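Local coordinates for putative type VI secretion protein (Escherichia coli, PDB 6SKI), which probably acts as a phospholipase effector toxin of the type VI secretion system, an alpha/beta-hydrolase-like enzyme that is loaded onto the VgrG spike, at residues R409-D415 and G483-C488; C185-I189 and F229-K233; K59-A65 and A521-K527. One frame throughout, in Å; residues are numbered along the deposited sequence.

Interaction 1 (R409-D415 and G483-C488); sequences RMAVPND and GKYTHC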
loop_
_atom_site.group_PDB
_atom_site.type_symbol
_atom_site.label_atom_id
_atom_site.label_comp_id
_atom_site.label_asym_id
_atom_site.label_seq_id
_atom_site.Cartn_x
_atom_site.Cartn_y
_atom_site.Cartn_z
ATOM N N ARG A 409 -15.766 9.305 -20.286
ATOM C CA ARG A 409 -14.430 9.589 -20.780
ATOM C C ARG A 409 -13.804 8.273 -21.204
ATOM O O ARG A 409 -13.984 7.256 -20.534
ATOM C CB ARG A 409 -13.565 10.277 -19.722
ATOM C CG ARG A 409 -12.231 10.753 -20.253
ATOM C CD ARG A 409 -11.554 11.701 -19.291
ATOM N NE ARG A 409 -11.638 11.231 -17.917
ATOM C CZ ARG A 409 -10.777 11.566 -16.966
ATOM N NH1 ARG A 409 -9.767 12.376 -17.242
ATOM N NH2 ARG A 409 -10.926 11.090 -15.740
ATOM N N MET A 410 -13.088 8.283 -22.318
ATOM C CA MET A 410 -12.563 7.059 -22.897
ATOM C C MET A 410 -11.048 7.132 -22.996
ATOM O O MET A 410 -10.489 8.182 -23.325
ATOM C CB MET A 410 -13.167 6.804 -24.278
ATOM C CG MET A 410 -14.574 6.233 -24.241
ATOM S SD MET A 410 -14.606 4.435 -24.242
ATOM C CE MET A 410 -13.298 4.085 -25.408
ATOM N N ALA A 411 -10.395 6.008 -22.703
ATOM C CA ALA A 411 -8.949 5.854 -22.845
ATOM C C ALA A 411 -8.196 6.863 -21.977
ATOM O O ALA A 411 -7.429 7.695 -22.466
ATOM C CB ALA A 411 -8.530 5.971 -24.313
ATOM N N VAL A 412 -8.428 6.776 -20.672
ATOM C CA VAL A 412 -7.736 7.636 -19.717
ATOM C C VAL A 412 -6.303 7.142 -19.561
ATOM O O VAL A 412 -6.082 6.018 -19.089
ATOM C CB VAL A 412 -8.465 7.674 -18.366
ATOM C CG1 VAL A 412 -7.975 8.847 -17.540
ATOM C CG2 VAL A 412 -9.965 7.764 -18.577
ATOM N N PRO A 413 -5.307 7.936 -19.945
ATOM C CA PRO A 413 -3.915 7.502 -19.806
ATOM C C PRO A 413 -3.471 7.444 -18.350
ATOM O O PRO A 413 -3.924 8.218 -17.506
ATOM C CB PRO A 413 -3.146 8.567 -20.591
ATOM C CG PRO A 413 -4.004 9.775 -20.441
ATOM C CD PRO A 413 -5.394 9.254 -20.592
ATOM N N ASN A 414 -2.571 6.503 -18.065
ATOM C CA ASN A 414 -2.062 6.264 -16.721
ATOM C C ASN A 414 -0.652 6.810 -16.516
ATOM O O ASN A 414 0.092 6.289 -15.680
ATOM C CB ASN A 414 -2.098 4.769 -16.408
ATOM C CG ASN A 414 -1.012 3.996 -17.125
ATOM O OD1 ASN A 414 -0.611 4.349 -18.231
ATOM N ND2 ASN A 414 -0.530 2.935 -16.496
ATOM N N ASP A 415 -0.274 7.851 -17.249
ATOM C CA ASP A 415 1.106 8.311 -17.280
ATOM C C ASP A 415 1.457 9.285 -16.164
ATOM O O ASP A 415 2.609 9.722 -16.093
ATOM C CB ASP A 415 1.404 8.969 -18.628
ATOM C CG ASP A 415 1.289 8.006 -19.782
ATOM O OD1 ASP A 415 2.099 7.060 -19.851
ATOM O OD2 ASP A 415 0.387 8.192 -20.621
ATOM N N GLY A 483 -5.151 17.167 -16.239
ATOM C CA GLY A 483 -6.491 16.626 -16.202
ATOM C C GLY A 483 -6.758 15.616 -17.285
ATOM O O GLY A 483 -7.683 14.810 -17.151
ATOM N N LYS A 484 -5.966 15.637 -18.360
ATOM C CA LYS A 484 -6.032 14.518 -19.298
ATOM C C LYS A 484 -5.669 13.198 -18.630
ATOM O O LYS A 484 -6.139 12.140 -19.059
ATOM C CB LYS A 484 -5.105 14.738 -20.492
ATOM C CG LYS A 484 -5.204 16.083 -21.161
ATOM C CD LYS A 484 -4.276 16.159 -22.360
ATOM C CE LYS A 484 -4.740 17.212 -23.354
ATOM N NZ LYS A 484 -5.247 18.439 -22.678
ATOM N N TYR A 485 -4.842 13.233 -17.586
ATOM C CA TYR A 485 -4.223 12.036 -17.039
ATOM C C TYR A 485 -4.740 11.646 -15.663
ATOM O O TYR A 485 -4.373 10.577 -15.166
ATOM C CB TYR A 485 -2.703 12.221 -16.974
ATOM C CG TYR A 485 -2.064 12.459 -18.316
ATOM C CD1 TYR A 485 -2.054 13.717 -18.890
ATOM C CD2 TYR A 485 -1.453 11.425 -19.002
ATOM C CE1 TYR A 485 -1.474 13.935 -20.113
ATOM C CE2 TYR A 485 -0.871 11.633 -20.227
ATOM C CZ TYR A 485 -0.880 12.890 -20.778
ATOM O OH TYR A 485 -0.294 13.104 -22.000
ATOM N N THR A 486 -5.568 12.468 -15.030
ATOM C CA THR A 486 -6.140 12.121 -13.737
ATOM C C THR A 486 -7.491 11.451 -13.933
ATOM O O THR A 486 -8.312 11.908 -14.731
ATOM C CB THR A 486 -6.276 13.351 -12.839
ATOM O OG1 THR A 486 -7.128 13.042 -11.728
ATOM C CG2 THR A 486 -6.856 14.501 -13.590
ATOM N N HIS A 487 -7.712 10.365 -13.203
ATOM C CA HIS A 487 -8.944 9.601 -13.289
ATOM C C HIS A 487 -9.943 10.126 -12.272
ATOM O O HIS A 487 -9.565 10.558 -11.181
ATOM C CB HIS A 487 -8.691 8.115 -13.033
ATOM C CG HIS A 487 -7.748 7.480 -14.004
ATOM N ND1 HIS A 487 -8.082 6.368 -14.744
ATOM C CD2 HIS A 487 -6.478 7.794 -14.351
ATOM C CE1 HIS A 487 -7.059 6.024 -15.505
ATOM N NE2 HIS A 487 -6.074 6.876 -15.287
ATOM N N CYS A 488 -11.219 10.101 -12.640
ATOM C CA CYS A 488 -12.292 10.391 -11.698
ATOM C C CYS A 488 -12.616 9.094 -10.970
ATOM O O CYS A 488 -13.248 8.196 -11.535
ATOM C CB CYS A 488 -13.515 10.954 -12.418
ATOM S SG CYS A 488 -14.898 11.347 -11.331
#

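Interaction 2 (C185-I189 and F229-K233); sequences CIAKI and FYDGK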
loop_
_atom_site.group_PDB
_atom_site.type_symbol
_atom_site.label_atom_id
_atom_site.label_comp_id
_atom_site.label_asym_id
_atom_site.label_seq_id
_atom_site.Cartn_x
_atom_site.Cartn_y
_atom_site.Cartn_z
ATOM N N CYS A 185 31.330 -7.375 8.928
ATOM C CA CYS A 185 30.267 -7.319 9.912
ATOM C C CYS A 185 29.272 -6.247 9.494
ATOM O O CYS A 185 29.663 -5.185 8.996
ATOM C CB CYS A 185 30.824 -7.007 11.300
ATOM S SG CYS A 185 29.578 -6.922 12.589
ATOM N N ILE A 186 27.989 -6.529 9.684
ATOM C CA ILE A 186 26.953 -5.543 9.408
ATOM C C ILE A 186 26.947 -4.553 10.564
ATOM O O ILE A 186 26.501 -4.870 11.668
ATOM C CB ILE A 186 25.584 -6.201 9.217
ATOM C CG1 ILE A 186 25.633 -7.151 8.023
ATOM C CG2 ILE A 186 24.515 -5.148 9.009
ATOM C CD1 ILE A 186 24.408 -8.000 7.863
ATOM N N ALA A 187 27.445 -3.349 10.310
ATOM C CA ALA A 187 27.612 -2.349 11.350
ATOM C C ALA A 187 26.344 -1.564 11.620
ATOM O O ALA A 187 26.272 -0.853 12.628
ATOM C CB ALA A 187 28.731 -1.379 10.971
ATOM N N LYS A 188 25.353 -1.669 10.742
ATOM C CA LYS A 188 24.102 -0.949 10.903
ATOM C C LYS A 188 23.053 -1.610 10.029
ATOM O O LYS A 188 23.352 -2.045 8.916
ATOM C CB LYS A 188 24.259 0.525 10.523
ATOM C CG LYS A 188 23.210 1.436 11.113
ATOM C CD LYS A 188 23.473 2.873 10.720
ATOM C CE LYS A 188 22.266 3.746 10.989
ATOM N NZ LYS A 188 22.638 5.184 11.057
ATOM N N ILE A 189 21.833 -1.691 10.540
ATOM C CA ILE A 189 20.683 -2.155 9.778
ATOM C C ILE A 189 19.769 -0.958 9.588
ATOM O O ILE A 189 19.196 -0.441 10.555
ATOM C CB ILE A 189 19.954 -3.309 10.474
ATOM C CG1 ILE A 189 20.826 -4.564 10.491
ATOM C CG2 ILE A 189 18.623 -3.579 9.795
ATOM C CD1 ILE A 189 20.754 -5.379 9.230
ATOM N N PHE A 229 26.589 -11.410 14.412
ATOM C CA PHE A 229 26.612 -10.131 15.103
ATOM C C PHE A 229 26.344 -8.993 14.129
ATOM O O PHE A 229 26.940 -8.923 13.051
ATOM C CB PHE A 229 27.963 -9.926 15.782
ATOM C CG PHE A 229 28.157 -8.548 16.332
ATOM C CD1 PHE A 229 29.120 -7.712 15.808
ATOM C CD2 PHE A 229 27.387 -8.093 17.384
ATOM C CE1 PHE A 229 29.300 -6.446 16.306
ATOM C CE2 PHE A 229 27.566 -6.827 17.889
ATOM C CZ PHE A 229 28.523 -6.003 17.349
ATOM N N TYR A 230 25.438 -8.098 14.510
ATOM C CA TYR A 230 25.235 -6.855 13.781
ATOM C C TYR A 230 25.229 -5.709 14.777
ATOM O O TYR A 230 24.587 -5.798 15.827
ATOM C CB TYR A 230 23.939 -6.867 12.961
ATOM C CG TYR A 230 22.668 -7.121 13.736
ATOM C CD1 TYR A 230 22.209 -8.408 13.951
ATOM C CD2 TYR A 230 21.904 -6.067 14.214
ATOM C CE1 TYR A 230 21.044 -8.640 14.642
ATOM C CE2 TYR A 230 20.740 -6.290 14.904
ATOM C CZ TYR A 230 20.313 -7.578 15.114
ATOM O OH TYR A 230 19.149 -7.802 15.806
ATOM N N ASP A 231 25.953 -4.645 14.452
ATOM C CA ASP A 231 26.047 -3.495 15.332
ATOM C C ASP A 231 24.833 -2.589 15.135
ATOM O O ASP A 231 23.955 -2.848 14.309
ATOM C CB ASP A 231 27.351 -2.748 15.076
ATOM C CG ASP A 231 27.869 -2.044 16.307
ATOM O OD1 ASP A 231 27.524 -2.473 17.425
ATOM O OD2 ASP A 231 28.624 -1.063 16.158
ATOM N N GLY A 232 24.774 -1.515 15.910
ATOM C CA GLY A 232 23.672 -0.586 15.803
ATOM C C GLY A 232 22.493 -0.997 16.655
ATOM O O GLY A 232 22.540 -1.947 17.441
ATOM N N LYS A 233 21.410 -0.245 16.500
ATOM C CA LYS A 233 20.174 -0.564 17.195
ATOM C C LYS A 233 19.718 -1.967 16.812
ATOM O O LYS A 233 19.650 -2.287 15.618
ATOM C CB LYS A 233 19.093 0.458 16.854
ATOM C CG LYS A 233 19.396 1.857 17.352
ATOM C CD LYS A 233 18.502 2.880 16.686
ATOM C CE LYS A 233 18.887 4.291 17.087
ATOM N NZ LYS A 233 20.286 4.619 16.698
#

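Interaction 3 (K59-A65 and A521-K527); sequences KFNECSA and AFVFPNK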
loop_
_atom_site.group_PDB
_atom_site.type_symbol
_atom_site.label_atom_id
_atom_site.label_comp_id
_atom_site.label_asym_id
_atom_site.label_seq_id
_atom_site.Cartn_x
_atom_site.Cartn_y
_atom_site.Cartn_z
ATOM N N LYS A 59 -15.981 -2.283 2.276
ATOM C CA LYS A 59 -16.416 -1.018 1.691
ATOM C C LYS A 59 -17.915 -0.777 1.881
ATOM O O LYS A 59 -18.373 0.363 1.753
ATOM C CB LYS A 59 -16.031 -0.965 0.214
ATOM C CG LYS A 59 -14.703 -0.264 -0.019
ATOM C CD LYS A 59 -14.324 -0.211 -1.482
ATOM C CE LYS A 59 -13.935 -1.580 -1.996
ATOM N NZ LYS A 59 -13.809 -1.589 -3.477
ATOM N N PHE A 60 -18.695 -1.825 2.176
ATOM C CA PHE A 60 -20.120 -1.637 2.453
ATOM C C PHE A 60 -20.355 -0.734 3.652
ATOM O O PHE A 60 -21.377 -0.044 3.713
ATOM C CB PHE A 60 -20.810 -2.975 2.711
ATOM C CG PHE A 60 -21.353 -3.637 1.483
ATOM C CD1 PHE A 60 -22.713 -3.633 1.230
ATOM C CD2 PHE A 60 -20.516 -4.292 0.603
ATOM C CE1 PHE A 60 -23.223 -4.250 0.115
ATOM C CE2 PHE A 60 -21.023 -4.914 -0.514
ATOM C CZ PHE A 60 -22.378 -4.893 -0.758
ATOM N N ASN A 61 -19.449 -0.751 4.623
ATOM C CA ASN A 61 -19.608 0.056 5.825
ATOM C C ASN A 61 -19.709 1.533 5.469
ATOM O O ASN A 61 -18.807 2.094 4.839
ATOM C CB ASN A 61 -18.430 -0.192 6.765
ATOM C CG ASN A 61 -18.685 0.300 8.169
ATOM O OD1 ASN A 61 -19.467 -0.288 8.906
ATOM N ND2 ASN A 61 -18.005 1.368 8.556
ATOM N N GLU A 62 -20.834 2.146 5.846
ATOM C CA GLU A 62 -21.097 3.575 5.677
ATOM C C GLU A 62 -21.351 3.958 4.223
ATOM O O GLU A 62 -21.647 5.121 3.933
ATOM C CB GLU A 62 -19.956 4.424 6.247
ATOM C CG GLU A 62 -19.613 4.121 7.691
ATOM C CD GLU A 62 -20.648 4.650 8.660
ATOM O OE1 GLU A 62 -21.401 5.572 8.283
ATOM O OE2 GLU A 62 -20.712 4.146 9.798
ATOM N N CYS A 63 -21.253 2.999 3.302
ATOM C CA CYS A 63 -21.455 3.284 1.887
ATOM C C CYS A 63 -22.457 2.349 1.224
ATOM O O CYS A 63 -22.585 2.375 -0.004
ATOM C CB CYS A 63 -20.125 3.225 1.128
ATOM S SG CYS A 63 -19.182 4.754 1.165
ATOM N N SER A 64 -23.173 1.535 1.992
ATOM C CA SER A 64 -24.186 0.678 1.402
ATOM C C SER A 64 -25.367 1.512 0.923
ATOM O O SER A 64 -25.568 2.653 1.343
ATOM C CB SER A 64 -24.656 -0.375 2.403
ATOM O OG SER A 64 -24.965 0.208 3.653
ATOM N N ALA A 65 -26.148 0.929 0.012
ATOM C CA ALA A 65 -27.316 1.629 -0.508
ATOM C C ALA A 65 -28.329 1.925 0.587
ATOM O O ALA A 65 -29.128 2.855 0.454
ATOM C CB ALA A 65 -27.968 0.815 -1.623
ATOM N N ALA A 521 -27.262 -7.342 -1.958
ATOM C CA ALA A 521 -27.027 -6.163 -1.143
ATOM C C ALA A 521 -26.209 -5.174 -1.956
ATOM O O ALA A 521 -25.238 -5.555 -2.614
ATOM C CB ALA A 521 -26.293 -6.516 0.152
ATOM N N PHE A 522 -26.594 -3.905 -1.895
ATOM C CA PHE A 522 -26.103 -2.891 -2.815
ATOM C C PHE A 522 -25.267 -1.862 -2.070
ATOM O O PHE A 522 -25.678 -1.362 -1.020
ATOM C CB PHE A 522 -27.269 -2.221 -3.535
ATOM C CG PHE A 522 -27.903 -3.088 -4.577
ATOM C CD1 PHE A 522 -29.084 -3.755 -4.316
ATOM C CD2 PHE A 522 -27.321 -3.234 -5.821
ATOM C CE1 PHE A 522 -29.665 -4.554 -5.270
ATOM C CE2 PHE A 522 -27.901 -4.030 -6.779
ATOM C CZ PHE A 522 -29.074 -4.690 -6.503
ATOM N N VAL A 523 -24.099 -1.556 -2.623
ATOM C CA VAL A 523 -23.158 -0.606 -2.046
ATOM C C VAL A 523 -22.758 0.388 -3.125
ATOM O O VAL A 523 -22.731 0.051 -4.313
ATOM C CB VAL A 523 -21.916 -1.321 -1.475
ATOM C CG1 VAL A 523 -21.201 -2.090 -2.566
ATOM C CG2 VAL A 523 -20.978 -0.339 -0.804
ATOM N N PHE A 524 -22.485 1.618 -2.719
ATOM C CA PHE A 524 -21.776 2.541 -3.590
ATOM C C PHE A 524 -20.315 2.550 -3.159
ATOM O O PHE A 524 -19.935 3.322 -2.271
ATOM C CB PHE A 524 -22.387 3.938 -3.518
ATOM C CG PHE A 524 -23.811 3.993 -3.980
ATOM C CD1 PHE A 524 -24.116 4.016 -5.326
ATOM C CD2 PHE A 524 -24.846 4.007 -3.065
ATOM C CE1 PHE A 524 -25.424 4.063 -5.750
ATOM C CE2 PHE A 524 -26.154 4.053 -3.485
ATOM C CZ PHE A 524 -26.443 4.081 -4.829
ATOM N N PRO A 525 -19.470 1.708 -3.759
ATOM C CA PRO A 525 -18.117 1.528 -3.219
ATOM C C PRO A 525 -17.242 2.751 -3.377
ATOM O O PRO A 525 -16.400 3.015 -2.511
ATOM C CB PRO A 525 -17.575 0.348 -4.038
ATOM C CG PRO A 525 -18.790 -0.301 -4.613
ATOM C CD PRO A 525 -19.688 0.841 -4.924
ATOM N N ASN A 526 -17.424 3.511 -4.449
ATOM C CA ASN A 526 -16.567 4.635 -4.785
ATOM C C ASN A 526 -17.337 5.936 -4.669
ATOM O O ASN A 526 -17.166 6.858 -5.462
ATOM C CB ASN A 526 -15.997 4.470 -6.188
ATOM C CG ASN A 526 -15.248 3.173 -6.354
ATOM O OD1 ASN A 526 -14.249 2.931 -5.682
ATOM N ND2 ASN A 526 -15.737 2.320 -7.241
ATOM N N LYS A 527 -18.177 6.026 -3.653
ATOM C CA LYS A 527 -19.031 7.190 -3.506
ATOM C C LYS A 527 -18.214 8.371 -2.996
ATOM O O LYS A 527 -17.377 8.207 -2.107
ATOM C CB LYS A 527 -20.175 6.887 -2.544
ATOM C CG LYS A 527 -20.613 8.042 -1.680
ATOM C CD LYS A 527 -21.231 7.544 -0.395
ATOM C CE LYS A 527 -21.119 8.575 0.702
ATOM N NZ LYS A 527 -21.351 7.959 2.035
#

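Interaction 1 (R409-D415 and G483-C488)
Val412 lays its CG1 methyl over one face of the His487 imidazole, 3.5 Å from the ring centroid and only 7° off the normal, a CH-pi contact between two loops of this alpha/beta-hydrolase-like protein. One loop leads from strand 398-409 to helix 416-431, the other from helix 476-483 toward strand 495-497. The two side chains lie alongside each other, pointing opposite ways, and CG1 reaches the ring because it stands anti to the valine backbone N (chi1 -164°). The same methyl also rests over the centre of the Arg409 guanidinium, so both flat groups share one aliphatic neighbour. His487 further stacks on Tyr317, and its NE2 gives a weak hydrogen bond to Pro413 O at 3.4 Å. Arg409 grips the other loop with NH1 and NH2, which both take the single carbonyl oxygen of Thr486, end-on and close to the guanidinium plane. The NH2 to Thr486 O bond is 2.9 Å long and falls on a lone pair of the oxygen. A bend at chi3 turns the arginine head to this carbonyl, and a salt bridge from NH2 to Glu328 gives the buried charge a second partner. Together the Thr486 carbonyl and Glu328 should limit rotation of the guanidinium. Further along, the Pro413 and Tyr485 side chains are set roughly perpendicular, with Pro413 CG meeting Tyr485 CD2 at van der Waals range. The phenol oxygen is held elsewhere, by Glu450. Asp415 completes the packing with its carboxylate turned 66° from the Tyr485 ring plane and its OD2 at the ring edge, 3.7 Å from Tyr485 CE2.

Interaction 2 (C185-I189 and F229-K233)
Segment 185-189 of strand 184-195 and the loop residues 229-232 run, end to end, in directions about 45° apart and come nearest at Ala187 and Asp231, with a single backbone hydrogen bond, Asp231 N to Ile186 O (2.8 Å). Ile186 O also receives a CA-H...O contact from Tyr230 CA at 3.2 Å, so one oxygen meets two successive residues of the loop. At one end Cys185 places its sulfur beside the Phe229 ring, SG 4.5 Å from the centroid and 62° off the normal, an oblique sulfur-aromatic contact. Tyr230 turns the other way: its CG sits between the backbone N and carbonyl carbon (chi1 57°), which brings CD2 to 4.2 Å from Ile189 CG1, while its CB packs on Ile186 CB. The phenol OH is hydrogen-bonded to Pro234 O. Asp231 CB passes 3.3 Å from Ala187 O, and its carboxylate is held through OD2 by Tyr4 OH. Phe229 and Cys185 also pack against the second protein chain of the assembly, consistent with a place at the VgrG interface. The loop belongs to the beta-alpha-beta connection between the parallel neighbouring strands 184-195 and 237-243; Ile186, Ile189 and Tyr230 lean on Leu225 or Ile221 of helix 215-225, and strand 22-43 pairs with 184-195.

Interaction 3 (K59-A65 and A521-K527)
This buried contact is a single antiparallel beta bridge between the loop 59-65, which follows helix 53-58, and the edge of the short strand 521-523, backed by an aromatic-aliphatic cluster. Ser64 and Val523 form the non-hydrogen-bonded pair, flanked by Phe524 N to Cys63 O (2.8 Å, 158° at the hydrogen) and Ala65 N to Phe522 O. The loop is folded back for this by a type II turn, closed by Cys63 N to Phe60 O. Phe60 lies flat against Val523: Val523 CB stands over the ring centre, 3.5 Å from the centroid and 7° off the normal, a CH-pi contact. With CG1 held between its backbone N and carbonyl carbon (chi1 60°), the valine also sets that methyl over the same face, 3.5 Å from Phe60 CE2. Ala521 O approaches the edge of the ring, and Ala521 CB touches Phe60 CE1 at 3.8 Å. Beyond the bridge Ala65 CB meets Phe522 CB at 3.7 Å, and Phe524 CE2 is nearby. In the type I turn 524-527 that follows, Lys527 runs its extended chain past Cys63, with CD 3.8 Å from SG, and makes a cation-pi contact with Tyr290. Asn291 ND2 joins the two backbones by hydrogen-bonding to both Lys59 O and Pro525 O. Strand 495-497 pairs with 521-523 through Ala521 and Val523, Phe522 packs on helix 72-85, and Phe60 reaches Leu500 of strand 500-502.

Overall arrangement
Interaction 3 ties an early loop to the end of the chain, and interactions 1 and 2 are both nested in the stretch it closes, interaction 2 closing before interaction 1 opens. Interactions 1 and 3 have their centres 24 Å apart and nearest atoms about 7 Å apart, without touching. Interaction 2 is remote, its centre 47 Å from interaction 1 and 49 Å from interaction 3, on the opposite side of the chain's centre. Its strand, 184-195, runs on into a GXSXG sequence around Ser197, consistent with a nucleophile elbow; Ser197 with His310 and Asp245 probably forms the catalytic triad.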